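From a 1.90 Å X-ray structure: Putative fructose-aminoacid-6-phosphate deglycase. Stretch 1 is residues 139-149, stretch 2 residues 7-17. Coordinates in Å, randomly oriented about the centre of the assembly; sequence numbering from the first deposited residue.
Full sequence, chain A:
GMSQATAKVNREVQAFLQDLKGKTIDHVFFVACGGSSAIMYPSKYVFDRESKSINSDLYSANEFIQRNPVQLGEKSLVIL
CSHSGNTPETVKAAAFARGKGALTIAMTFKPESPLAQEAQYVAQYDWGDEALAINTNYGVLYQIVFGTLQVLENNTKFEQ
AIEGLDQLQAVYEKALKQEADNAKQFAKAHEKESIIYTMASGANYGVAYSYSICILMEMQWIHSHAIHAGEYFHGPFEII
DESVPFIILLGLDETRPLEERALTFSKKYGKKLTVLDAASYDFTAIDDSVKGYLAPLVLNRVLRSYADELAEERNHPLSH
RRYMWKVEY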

# COMPACT_ATOMS: atom_id res chain seq x y z
N GLY A 139 -7.45 -19.83 -4.05
CA GLY A 139 -7.10 -21.21 -3.66
C GLY A 139 -5.78 -21.64 -4.21
O GLY A 139 -4.92 -22.11 -3.47
N VAL A 140 -5.62 -21.47 -5.52
CA VAL A 140 -4.40 -21.86 -6.23
C VAL A 140 -3.21 -21.07 -5.72
O VAL A 140 -2.14 -21.60 -5.58
CB VAL A 140 -4.59 -21.70 -7.78
CG1 VAL A 140 -3.26 -21.74 -8.53
CG2 VAL A 140 -5.58 -22.78 -8.33
N LEU A 141 -3.43 -19.79 -5.44
CA LEU A 141 -2.36 -18.93 -4.93
C LEU A 141 -1.85 -19.47 -3.60
O LEU A 141 -0.63 -19.56 -3.37
CB LEU A 141 -2.85 -17.49 -4.78
CG LEU A 141 -1.86 -16.47 -4.18
CD1 LEU A 141 -0.48 -16.64 -4.77
CD2 LEU A 141 -2.40 -15.04 -4.43
N TYR A 142 -2.75 -19.83 -2.71
CA TYR A 142 -2.34 -20.43 -1.44
C TYR A 142 -1.67 -21.82 -1.61
O TYR A 142 -0.78 -22.18 -0.84
CB TYR A 142 -3.48 -20.49 -0.42
CG TYR A 142 -3.70 -19.24 0.42
CD1 TYR A 142 -2.75 -18.21 0.51
CD2 TYR A 142 -4.76 -19.21 1.33
CE1 TYR A 142 -2.94 -17.11 1.35
CE2 TYR A 142 -4.96 -18.10 2.20
CZ TYR A 142 -4.05 -17.07 2.19
OH TYR A 142 -4.23 -16.01 3.02
N GLN A 143 -2.10 -22.62 -2.56
CA GLN A 143 -1.41 -23.89 -2.82
C GLN A 143 0.08 -23.61 -3.11
O GLN A 143 0.99 -24.26 -2.56
CB GLN A 143 -2.05 -24.64 -3.99
CG GLN A 143 -3.49 -25.11 -3.80
CD GLN A 143 -4.07 -25.72 -5.07
OE1 GLN A 143 -3.37 -26.40 -5.80
NE2 GLN A 143 -5.36 -25.51 -5.31
N ILE A 144 0.31 -22.61 -3.97
CA ILE A 144 1.66 -22.19 -4.32
C ILE A 144 2.43 -21.63 -3.12
O ILE A 144 3.59 -22.01 -2.84
CB ILE A 144 1.64 -21.09 -5.42
CG1 ILE A 144 0.97 -21.63 -6.71
CG2 ILE A 144 3.07 -20.62 -5.71
CD1 ILE A 144 0.73 -20.59 -7.87
N VAL A 145 1.79 -20.70 -2.41
CA VAL A 145 2.41 -20.01 -1.27
C VAL A 145 2.75 -20.96 -0.11
O VAL A 145 3.90 -21.03 0.31
CB VAL A 145 1.53 -18.83 -0.81
CG1 VAL A 145 1.94 -18.25 0.53
CG2 VAL A 145 1.56 -17.77 -1.90
N PHE A 146 1.77 -21.71 0.38
CA PHE A 146 2.05 -22.66 1.48
C PHE A 146 2.94 -23.80 1.03
O PHE A 146 3.74 -24.31 1.82
CB PHE A 146 0.78 -23.20 2.11
CG PHE A 146 0.08 -22.19 3.00
CD1 PHE A 146 0.43 -22.06 4.33
CD2 PHE A 146 -0.90 -21.37 2.49
CE1 PHE A 146 -0.20 -21.11 5.13
CE2 PHE A 146 -1.53 -20.44 3.28
CZ PHE A 146 -1.17 -20.31 4.60
N GLY A 147 2.81 -24.19 -0.23
CA GLY A 147 3.65 -25.22 -0.80
C GLY A 147 5.10 -24.77 -0.83
O GLY A 147 5.97 -25.55 -0.50
N THR A 148 5.34 -23.53 -1.28
CA THR A 148 6.69 -22.94 -1.37
C THR A 148 7.35 -22.90 0.00
O THR A 148 8.50 -23.30 0.15
CB THR A 148 6.60 -21.55 -2.04
OG1 THR A 148 6.17 -21.72 -3.41
CG2 THR A 148 7.96 -20.83 -2.01
N LEU A 149 6.60 -22.47 1.01
CA LEU A 149 7.09 -22.43 2.39
C LEU A 149 7.37 -23.84 2.92
O LEU A 149 8.32 -24.05 3.67
CB LEU A 149 6.10 -21.70 3.30
CG LEU A 149 5.99 -20.19 3.16
CD1 LEU A 149 4.79 -19.60 3.94
CD2 LEU A 149 7.28 -19.54 3.58
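Stretch 2 (7-17) AKVNREVQAFL

Stretch 2 opens in a 3-10 segment that comes from earlier in the chain and includes Ala-7 and Lys-8, passes through extended Val-9 and Asn-10 (psi near 130° in both), and from Arg-11 onward is a helix. That helix runs nearly parallel to the helix of stretch 1: their N-to-C directions differ by 19°, a signed crossing angle of -19°, and the axes come within 10.0 Å. The register follows from this shared direction. Val-140 lies nearest Asn-10 (CA to CA 7.2 Å), Ile-144 nearest Val-13 (CA to CA 6.3 Å) and Gly-147 nearest Leu-17 (CA to CA 6.6 Å). From Ile-144 and Val-13 to Gly-147 and Leu-17 both helices advance together by about one turn; ahead of this, Gln-143 lies nearest Val-9 (CA to CA 6.5 Å), in the loop before the helix.

Gln-143 gives up the most surface and secures the start of the new helix. Its CB points toward stretch 2, and with chi1 m and chi2 t the chain reaches out to place OE1 2.7 Å from Asn-10 N, which donates a hydrogen bond at 160°. This is the one hydrogen bond between the stretches. The same OE1 lies 3.4 Å from Val-9 CG1, while nearer the backbone Gln-143 CB packs 4.0 Å from Val-13 CG1. Asn-10 is itself the N-cap: its OD1 accepts from Val-13 N at 3.1 Å and, weakly, from Glu-12 N at 2.6 Å. The rule here is economical: one residue starts its own helix with its side chain while its backbone NH ties that start to the neighbouring helix.

Val-13, one turn on, is the apolar centre. It points toward stretch 1 with chi1 t, and its CG2 meets Ile-144 CG1 at 3.8 Å and Val-140 CG1 at 4.2 Å. Here all three side chains are beta-branched: Val-13 from stretch 2, Val-140 and Ile-144 from stretch 1.

Leu-17, a further turn along, uses an absence. Its m,t rotamer carries CD2 to 3.4 Å from Gly-147 C and 3.6 Å from Thr-148 N, packing directly on backbone. A CB built on Gly-147 would point toward stretch 2 and fall 2.5 Å from Leu-17 CD1, a clash; glycine therefore leaves the room that the leucine occupies.

Phe-16 completes the patch. Ile-144 CG2 approaches its CE2 obliquely at 4.0 Å, and Thr-148 OG1 sits at the ring edge, 3.7 Å from Phe-16 CE2. That hydroxyl donates to its own helix, Thr-148 OG1 to Ile-144 O at 2.7 Å, so its proton is already used where it lies beside the ring.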

# COMPACT_ATOMS: atom_id res chain seq x y z
N ALA A 7 -2.65 -34.54 -2.72
CA ALA A 7 -3.57 -35.09 -3.72
C ALA A 7 -4.60 -34.08 -4.19
O ALA A 7 -5.20 -34.26 -5.27
CB ALA A 7 -4.29 -36.32 -3.18
N LYS A 8 -4.86 -33.06 -3.37
CA LYS A 8 -5.82 -32.01 -3.69
C LYS A 8 -5.15 -30.82 -4.40
O LYS A 8 -5.85 -29.90 -4.84
CB LYS A 8 -6.51 -31.53 -2.40
CG LYS A 8 -7.28 -32.60 -1.63
CD LYS A 8 -7.85 -32.01 -0.34
CE LYS A 8 -8.66 -33.03 0.49
NZ LYS A 8 -9.93 -33.41 -0.15
N VAL A 9 -3.82 -30.83 -4.53
CA VAL A 9 -3.09 -29.74 -5.15
C VAL A 9 -3.12 -29.83 -6.66
O VAL A 9 -2.99 -30.91 -7.23
CB VAL A 9 -1.63 -29.63 -4.64
CG1 VAL A 9 -0.86 -28.58 -5.36
CG2 VAL A 9 -1.62 -29.27 -3.18
N ASN A 10 -3.37 -28.70 -7.30
CA ASN A 10 -3.36 -28.54 -8.75
C ASN A 10 -2.10 -29.25 -9.28
O ASN A 10 -0.99 -29.06 -8.77
CB ASN A 10 -3.45 -27.00 -9.09
CG ASN A 10 -2.98 -26.60 -10.52
OD1 ASN A 10 -2.09 -27.20 -11.13
ND2 ASN A 10 -3.51 -25.47 -11.01
N ARG A 11 -2.27 -30.11 -10.29
CA ARG A 11 -1.11 -30.87 -10.83
C ARG A 11 0.04 -30.00 -11.32
O ARG A 11 1.21 -30.38 -11.21
CB ARG A 11 -1.51 -31.82 -11.95
CG ARG A 11 -2.17 -33.09 -11.45
CD ARG A 11 -2.33 -34.13 -12.56
NE ARG A 11 -2.87 -35.39 -12.03
CZ ARG A 11 -4.17 -35.65 -11.82
NH1 ARG A 11 -4.52 -36.83 -11.33
NH2 ARG A 11 -5.11 -34.74 -12.09
N GLU A 12 -0.28 -28.84 -11.87
CA GLU A 12 0.74 -27.94 -12.36
C GLU A 12 1.51 -27.37 -11.16
O GLU A 12 2.72 -27.16 -11.23
CB GLU A 12 0.08 -26.83 -13.19
CG GLU A 12 -0.81 -27.32 -14.38
CD GLU A 12 -1.87 -26.27 -14.79
OE1 GLU A 12 -2.01 -26.01 -16.01
OE2 GLU A 12 -2.56 -25.69 -13.91
N VAL A 13 0.79 -27.07 -10.09
CA VAL A 13 1.38 -26.56 -8.85
C VAL A 13 2.26 -27.69 -8.25
O VAL A 13 3.34 -27.45 -7.79
CB VAL A 13 0.27 -26.08 -7.86
CG1 VAL A 13 0.83 -25.88 -6.44
CG2 VAL A 13 -0.39 -24.79 -8.40
N GLN A 14 1.79 -28.92 -8.28
CA GLN A 14 2.61 -30.02 -7.76
C GLN A 14 3.92 -30.15 -8.51
O GLN A 14 4.94 -30.38 -7.90
CB GLN A 14 1.87 -31.36 -7.84
CG GLN A 14 0.60 -31.47 -6.95
CD GLN A 14 0.04 -32.88 -6.98
OE1 GLN A 14 0.79 -33.86 -6.96
NE2 GLN A 14 -1.28 -33.00 -7.02
N ALA A 15 3.88 -30.04 -9.84
CA ALA A 15 5.10 -30.14 -10.66
C ALA A 15 6.05 -29.02 -10.28
O ALA A 15 7.24 -29.25 -10.09
CB ALA A 15 4.77 -30.07 -12.13
N PHE A 16 5.53 -27.81 -10.17
CA PHE A 16 6.35 -26.67 -9.74
C PHE A 16 7.01 -26.94 -8.37
O PHE A 16 8.23 -26.74 -8.21
CB PHE A 16 5.50 -25.40 -9.70
CG PHE A 16 6.10 -24.28 -8.91
CD1 PHE A 16 7.05 -23.46 -9.46
CD2 PHE A 16 5.63 -24.01 -7.63
CE1 PHE A 16 7.58 -22.39 -8.72
CE2 PHE A 16 6.14 -22.95 -6.89
CZ PHE A 16 7.12 -22.14 -7.44
N LEU A 17 6.24 -27.43 -7.40
CA LEU A 17 6.79 -27.71 -6.07
C LEU A 17 7.85 -28.82 -6.10
O LEU A 17 8.84 -28.77 -5.37
CB LEU A 17 5.69 -28.04 -5.07
CG LEU A 17 4.69 -26.91 -4.76
CD1 LEU A 17 3.55 -27.43 -3.89
CD2 LEU A 17 5.39 -25.71 -4.11